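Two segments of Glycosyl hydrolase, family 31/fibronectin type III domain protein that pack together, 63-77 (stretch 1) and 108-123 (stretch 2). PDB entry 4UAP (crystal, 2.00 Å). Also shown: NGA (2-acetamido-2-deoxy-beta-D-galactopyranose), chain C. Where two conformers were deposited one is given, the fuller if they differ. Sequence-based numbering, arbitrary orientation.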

# COMPACT_ATOMS: atom_id res chain seq x y z
N GLU A 63 9.91 14.09 10.28
CA GLU A 63 9.35 15.42 10.52
C GLU A 63 8.24 15.65 9.51
O GLU A 63 8.23 15.03 8.45
CB GLU A 63 10.43 16.50 10.41
CG GLU A 63 11.13 16.55 9.07
N PRO A 64 7.29 16.54 9.84
CA PRO A 64 6.15 16.80 8.95
C PRO A 64 6.62 17.12 7.52
O PRO A 64 7.63 17.78 7.32
CB PRO A 64 5.47 18.00 9.60
CG PRO A 64 5.81 17.88 11.07
CD PRO A 64 7.21 17.31 11.10
N LYS A 65 5.89 16.60 6.54
CA LYS A 65 6.22 16.82 5.14
C LYS A 65 5.00 17.37 4.43
O LYS A 65 3.88 16.95 4.71
CB LYS A 65 6.67 15.53 4.47
CG LYS A 65 7.89 14.89 5.12
CD LYS A 65 9.14 15.72 4.86
CE LYS A 65 10.32 15.17 5.66
NZ LYS A 65 11.59 15.90 5.34
N THR A 66 5.21 18.32 3.52
CA THR A 66 4.13 18.77 2.66
C THR A 66 4.19 17.94 1.38
O THR A 66 5.19 17.94 0.68
CB THR A 66 4.23 20.28 2.38
OG1 THR A 66 5.51 20.59 1.83
CG2 THR A 66 4.09 21.06 3.70
N LEU A 67 3.09 17.24 1.10
CA LEU A 67 3.06 16.24 0.03
C LEU A 67 2.19 16.66 -1.15
O LEU A 67 1.07 17.14 -0.97
CB LEU A 67 2.53 14.91 0.58
CG LEU A 67 3.31 14.27 1.73
CD1 LEU A 67 2.60 13.01 2.25
CD2 LEU A 67 4.73 13.95 1.28
N GLU A 68 2.70 16.45 -2.36
CA GLU A 68 1.87 16.59 -3.56
C GLU A 68 0.93 15.39 -3.69
O GLU A 68 -0.25 15.54 -3.99
CB GLU A 68 2.74 16.73 -4.81
CG GLU A 68 3.57 18.01 -4.85
CD GLU A 68 2.76 19.27 -5.21
OE1 GLU A 68 1.50 19.23 -5.15
OE2 GLU A 68 3.38 20.30 -5.55
N ASN A 69 1.45 14.19 -3.45
CA ASN A 69 0.64 12.97 -3.54
C ASN A 69 1.33 11.78 -2.92
O ASN A 69 2.52 11.84 -2.61
CB ASN A 69 0.31 12.64 -5.01
CG ASN A 69 1.50 12.03 -5.77
OD1 ASN A 69 1.92 10.90 -5.50
ND2 ASN A 69 2.04 12.78 -6.73
N PHE A 70 0.60 10.68 -2.75
CA PHE A 70 1.27 9.40 -2.73
C PHE A 70 0.64 8.52 -3.80
O PHE A 70 -0.51 8.72 -4.20
CB PHE A 70 1.26 8.74 -1.33
CG PHE A 70 -0.10 8.43 -0.78
CD1 PHE A 70 -0.76 7.26 -1.13
CD2 PHE A 70 -0.69 9.28 0.15
CE1 PHE A 70 -2.00 6.96 -0.59
CE2 PHE A 70 -1.94 8.98 0.69
CZ PHE A 70 -2.58 7.82 0.33
N THR A 71 1.44 7.59 -4.30
CA THR A 71 1.10 6.77 -5.44
C THR A 71 1.31 5.31 -5.11
O THR A 71 2.42 4.90 -4.75
CB THR A 71 1.96 7.13 -6.67
OG1 THR A 71 1.69 8.49 -7.05
CG2 THR A 71 1.65 6.20 -7.83
N ILE A 72 0.23 4.53 -5.21
CA ILE A 72 0.25 3.10 -4.96
C ILE A 72 0.38 2.38 -6.30
O ILE A 72 -0.40 2.63 -7.22
CB ILE A 72 -1.03 2.64 -4.23
CG1 ILE A 72 -1.21 3.43 -2.91
CG2 ILE A 72 -0.99 1.13 -3.96
CD1 ILE A 72 -2.56 3.23 -2.23
N TYR A 73 1.39 1.53 -6.42
CA TYR A 73 1.60 0.76 -7.64
C TYR A 73 0.99 -0.63 -7.48
O TYR A 73 1.39 -1.41 -6.61
CB TYR A 73 3.08 0.67 -7.97
CG TYR A 73 3.69 1.99 -8.40
CD1 TYR A 73 4.10 2.93 -7.45
CD2 TYR A 73 3.85 2.30 -9.75
CE1 TYR A 73 4.65 4.14 -7.84
CE2 TYR A 73 4.39 3.52 -10.15
CZ TYR A 73 4.80 4.42 -9.19
OH TYR A 73 5.35 5.62 -9.59
N ASN A 74 -0.00 -0.92 -8.32
CA ASN A 74 -0.78 -2.14 -8.20
C ASN A 74 -0.20 -3.26 -9.05
O ASN A 74 0.47 -3.02 -10.04
CB ASN A 74 -2.23 -1.88 -8.60
CG ASN A 74 -2.90 -0.88 -7.68
OD1 ASN A 74 -2.89 -1.06 -6.46
ND2 ASN A 74 -3.44 0.19 -8.24
N ARG A 75 -0.48 -4.49 -8.64
CA ARG A 75 0.05 -5.65 -9.35
C ARG A 75 -0.70 -5.82 -10.67
O ARG A 75 -1.90 -6.04 -10.67
CB ARG A 75 -0.05 -6.92 -8.51
CG ARG A 75 0.54 -8.14 -9.23
CD ARG A 75 0.27 -9.41 -8.46
NE ARG A 75 0.83 -10.55 -9.17
CZ ARG A 75 0.79 -11.80 -8.70
NH1 ARG A 75 0.22 -12.05 -7.53
NH2 ARG A 75 1.34 -12.78 -9.41
N MET A 76 0.03 -5.72 -11.78
CA MET A 76 -0.59 -5.81 -13.10
C MET A 76 -0.11 -7.05 -13.85
O MET A 76 1.01 -7.54 -13.63
CB MET A 76 -0.28 -4.56 -13.93
CG MET A 76 -0.61 -3.23 -13.23
SD MET A 76 -2.32 -3.05 -12.70
CE MET A 76 -3.10 -2.71 -14.28
N ASN A 77 -0.96 -7.55 -14.74
CA ASN A 77 -0.55 -8.62 -15.64
C ASN A 77 0.25 -8.03 -16.78
O ASN A 77 0.18 -6.83 -17.01
CB ASN A 77 -1.78 -9.35 -16.19
CG ASN A 77 -2.61 -9.97 -15.10
OD1 ASN A 77 -2.07 -10.63 -14.22
ND2 ASN A 77 -3.91 -9.76 -15.16
N ASN A 108 -13.08 0.10 -6.74
CA ASN A 108 -13.07 -0.44 -8.09
C ASN A 108 -11.78 -0.14 -8.83
O ASN A 108 -11.78 0.23 -10.00
CB ASN A 108 -14.27 0.08 -8.87
CG ASN A 108 -15.58 -0.25 -8.19
OD1 ASN A 108 -16.26 0.64 -7.67
ND2 ASN A 108 -15.92 -1.53 -8.16
N ILE A 109 -10.67 -0.29 -8.12
CA ILE A 109 -9.37 0.01 -8.70
C ILE A 109 -9.08 -0.94 -9.84
O ILE A 109 -9.20 -2.15 -9.68
CB ILE A 109 -8.25 -0.10 -7.64
CG1 ILE A 109 -8.45 0.99 -6.57
CG2 ILE A 109 -6.88 0.01 -8.29
CD1 ILE A 109 -7.63 0.78 -5.31
N THR A 110 -8.70 -0.39 -11.00
CA THR A 110 -8.33 -1.21 -12.15
C THR A 110 -7.05 -0.75 -12.83
O THR A 110 -6.62 -1.36 -13.80
CB THR A 110 -9.45 -1.22 -13.23
OG1 THR A 110 -9.76 0.12 -13.62
CG2 THR A 110 -10.71 -1.92 -12.72
N SER A 111 -6.44 0.33 -12.35
CA SER A 111 -5.30 0.91 -13.07
C SER A 111 -3.96 0.57 -12.42
O SER A 111 -3.90 0.12 -11.28
CB SER A 111 -5.45 2.43 -13.17
OG SER A 111 -5.53 3.00 -11.88
N ALA A 112 -2.87 0.80 -13.17
CA ALA A 112 -1.53 0.47 -12.70
C ALA A 112 -1.14 1.27 -11.46
O ALA A 112 -0.33 0.82 -10.65
CB ALA A 112 -0.51 0.70 -13.82
N THR A 113 -1.69 2.47 -11.31
CA THR A 113 -1.41 3.26 -10.11
C THR A 113 -2.69 3.78 -9.51
O THR A 113 -3.67 4.02 -10.22
CB THR A 113 -0.49 4.47 -10.39
OG1 THR A 113 -1.11 5.35 -11.33
CG2 THR A 113 0.87 4.03 -10.92
N THR A 114 -2.67 3.95 -8.20
CA THR A 114 -3.76 4.58 -7.48
C THR A 114 -3.15 5.79 -6.81
O THR A 114 -2.26 5.65 -5.96
CB THR A 114 -4.39 3.63 -6.45
OG1 THR A 114 -5.03 2.55 -7.14
CG2 THR A 114 -5.42 4.37 -5.58
N VAL A 115 -3.58 6.97 -7.22
CA VAL A 115 -2.94 8.20 -6.78
C VAL A 115 -3.84 9.01 -5.86
O VAL A 115 -4.98 9.32 -6.21
CB VAL A 115 -2.51 9.05 -7.98
CG1 VAL A 115 -1.83 10.34 -7.52
CG2 VAL A 115 -1.57 8.26 -8.88
N TYR A 116 -3.33 9.31 -4.66
CA TYR A 116 -3.98 10.24 -3.74
C TYR A 116 -3.38 11.61 -3.93
O TYR A 116 -2.22 11.84 -3.55
CB TYR A 116 -3.83 9.78 -2.28
CG TYR A 116 -4.88 8.80 -1.81
CD1 TYR A 116 -4.83 7.45 -2.18
CD2 TYR A 116 -5.92 9.21 -0.99
CE1 TYR A 116 -5.79 6.55 -1.74
CE2 TYR A 116 -6.88 8.32 -0.55
CZ TYR A 116 -6.82 6.99 -0.93
OH TYR A 116 -7.78 6.11 -0.48
N GLU A 117 -4.13 12.52 -4.53
CA GLU A 117 -3.65 13.88 -4.73
C GLU A 117 -3.88 14.67 -3.45
O GLU A 117 -5.02 14.80 -3.00
CB GLU A 117 -4.35 14.55 -5.91
CG GLU A 117 -4.08 13.90 -7.26
CD GLU A 117 -2.66 14.14 -7.74
OE1 GLU A 117 -1.92 14.89 -7.06
OE2 GLU A 117 -2.28 13.59 -8.79
N LEU A 118 -2.80 15.18 -2.88
CA LEU A 118 -2.86 15.80 -1.56
C LEU A 118 -2.70 17.32 -1.58
O LEU A 118 -2.88 17.97 -0.55
CB LEU A 118 -1.79 15.18 -0.65
CG LEU A 118 -1.95 13.67 -0.41
CD1 LEU A 118 -0.82 13.15 0.45
CD2 LEU A 118 -3.31 13.38 0.24
N GLY A 119 -2.35 17.87 -2.73
CA GLY A 119 -2.28 19.32 -2.92
C GLY A 119 -1.43 20.08 -1.91
O GLY A 119 -1.75 21.23 -1.58
N GLY A 120 -0.36 19.47 -1.43
CA GLY A 120 0.54 20.12 -0.50
C GLY A 120 0.10 20.08 0.96
O GLY A 120 0.65 20.82 1.78
N LYS A 121 -0.87 19.24 1.29
CA LYS A 121 -1.23 19.07 2.69
C LYS A 121 -0.03 18.51 3.45
O LYS A 121 0.79 17.79 2.88
CB LYS A 121 -2.46 18.17 2.85
CG LYS A 121 -3.78 18.86 2.50
CD LYS A 121 -4.93 17.86 2.48
CE LYS A 121 -6.15 18.44 1.77
N GLU A 122 0.07 18.86 4.72
CA GLU A 122 1.23 18.51 5.54
C GLU A 122 0.89 17.39 6.51
O GLU A 122 -0.15 17.43 7.17
CB GLU A 122 1.74 19.75 6.30
CG GLU A 122 2.97 19.51 7.14
CD GLU A 122 3.51 20.79 7.78
OE1 GLU A 122 2.73 21.73 8.03
OE2 GLU A 122 4.73 20.84 8.03
N PHE A 123 1.75 16.39 6.60
CA PHE A 123 1.49 15.24 7.46
C PHE A 123 2.77 14.74 8.09
O PHE A 123 3.82 14.81 7.47
CB PHE A 123 0.87 14.08 6.67
CG PHE A 123 -0.38 14.42 5.95
CD1 PHE A 123 -1.57 14.53 6.64
CD2 PHE A 123 -0.36 14.64 4.58
CE1 PHE A 123 -2.74 14.85 5.96
CE2 PHE A 123 -1.52 14.95 3.91
CZ PHE A 123 -2.71 15.05 4.60
C1 NGA C . -1.03 -17.27 -6.46
C2 NGA C . -0.19 -16.24 -7.21
C3 NGA C . 0.79 -15.59 -6.26
C4 NGA C . 0.03 -15.06 -5.06
C5 NGA C . -0.64 -16.24 -4.35
C6 NGA C . -1.47 -15.90 -3.12
C7 NGA C . 0.42 -16.42 -9.60
C8 NGA C . 1.25 -17.15 -10.61
N2 NGA C . 0.53 -16.85 -8.33
O1 NGA C . -2.16 -17.56 -7.24
O3 NGA C . 1.46 -14.58 -6.98
O4 NGA C . -0.94 -14.14 -5.51
O5 NGA C . -1.55 -16.83 -5.23
O6 NGA C . -2.13 -17.07 -2.65
O7 NGA C . -0.30 -15.48 -9.95
O HOH W 1 -1.98 17.25 -5.51
O HOH W 2 0.73 14.92 -7.87
O HOH W 3 1.69 -0.91 -11.07

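The apolar centre lies on the sheet face that carries Phe-70, Ile-72 and Tyr-116. The Phe-70 and Tyr-116 rings run nearly parallel, planes 18° apart, but are slid so far that they barely overlap; instead Tyr-116 CB sits over the Phe-70 face, 3.6 Å from its centroid. Leu-118 extends this cluster, its CD1 lying 3.9 Å from Phe-70 CD2 and 3.8 Å from Leu-67 CB, and Leu-67 CD1 carries it on to Phe-123 CD2 at 4.1 Å.

Backbone pairing sets the register that brings these side chains together. Strands 69-74 and 113-118 run antiparallel at 166°, and Ile-72 and Thr-114 exchange two hydrogen bonds, N to O, each 2.8 Å. Each stretch turns a corner, at Glu-68 in the first and at Gly-119 and Gly-120 in the second, so 64-67 pairs separately with 121-123. At the bend, a type I' turn from Leu-118 to Lys-121 places Gly-120 at positive phi, where a CB would jam against the preceding carbonyl; Gly-120 N donates to Leu-67 O at 2.8 Å.

Polar groups finish the edges. Asn-74 ND2 donates to Thr-114 OG1 and Ser-111 O, both at 3.1 Å, tying one side chain to both the strand and the loop that leads into it. On the face bearing Asn-69 and Glu-117, water 2 bridges Asn-69 ND2 and Glu-117 OE1, 2.8 Å from each.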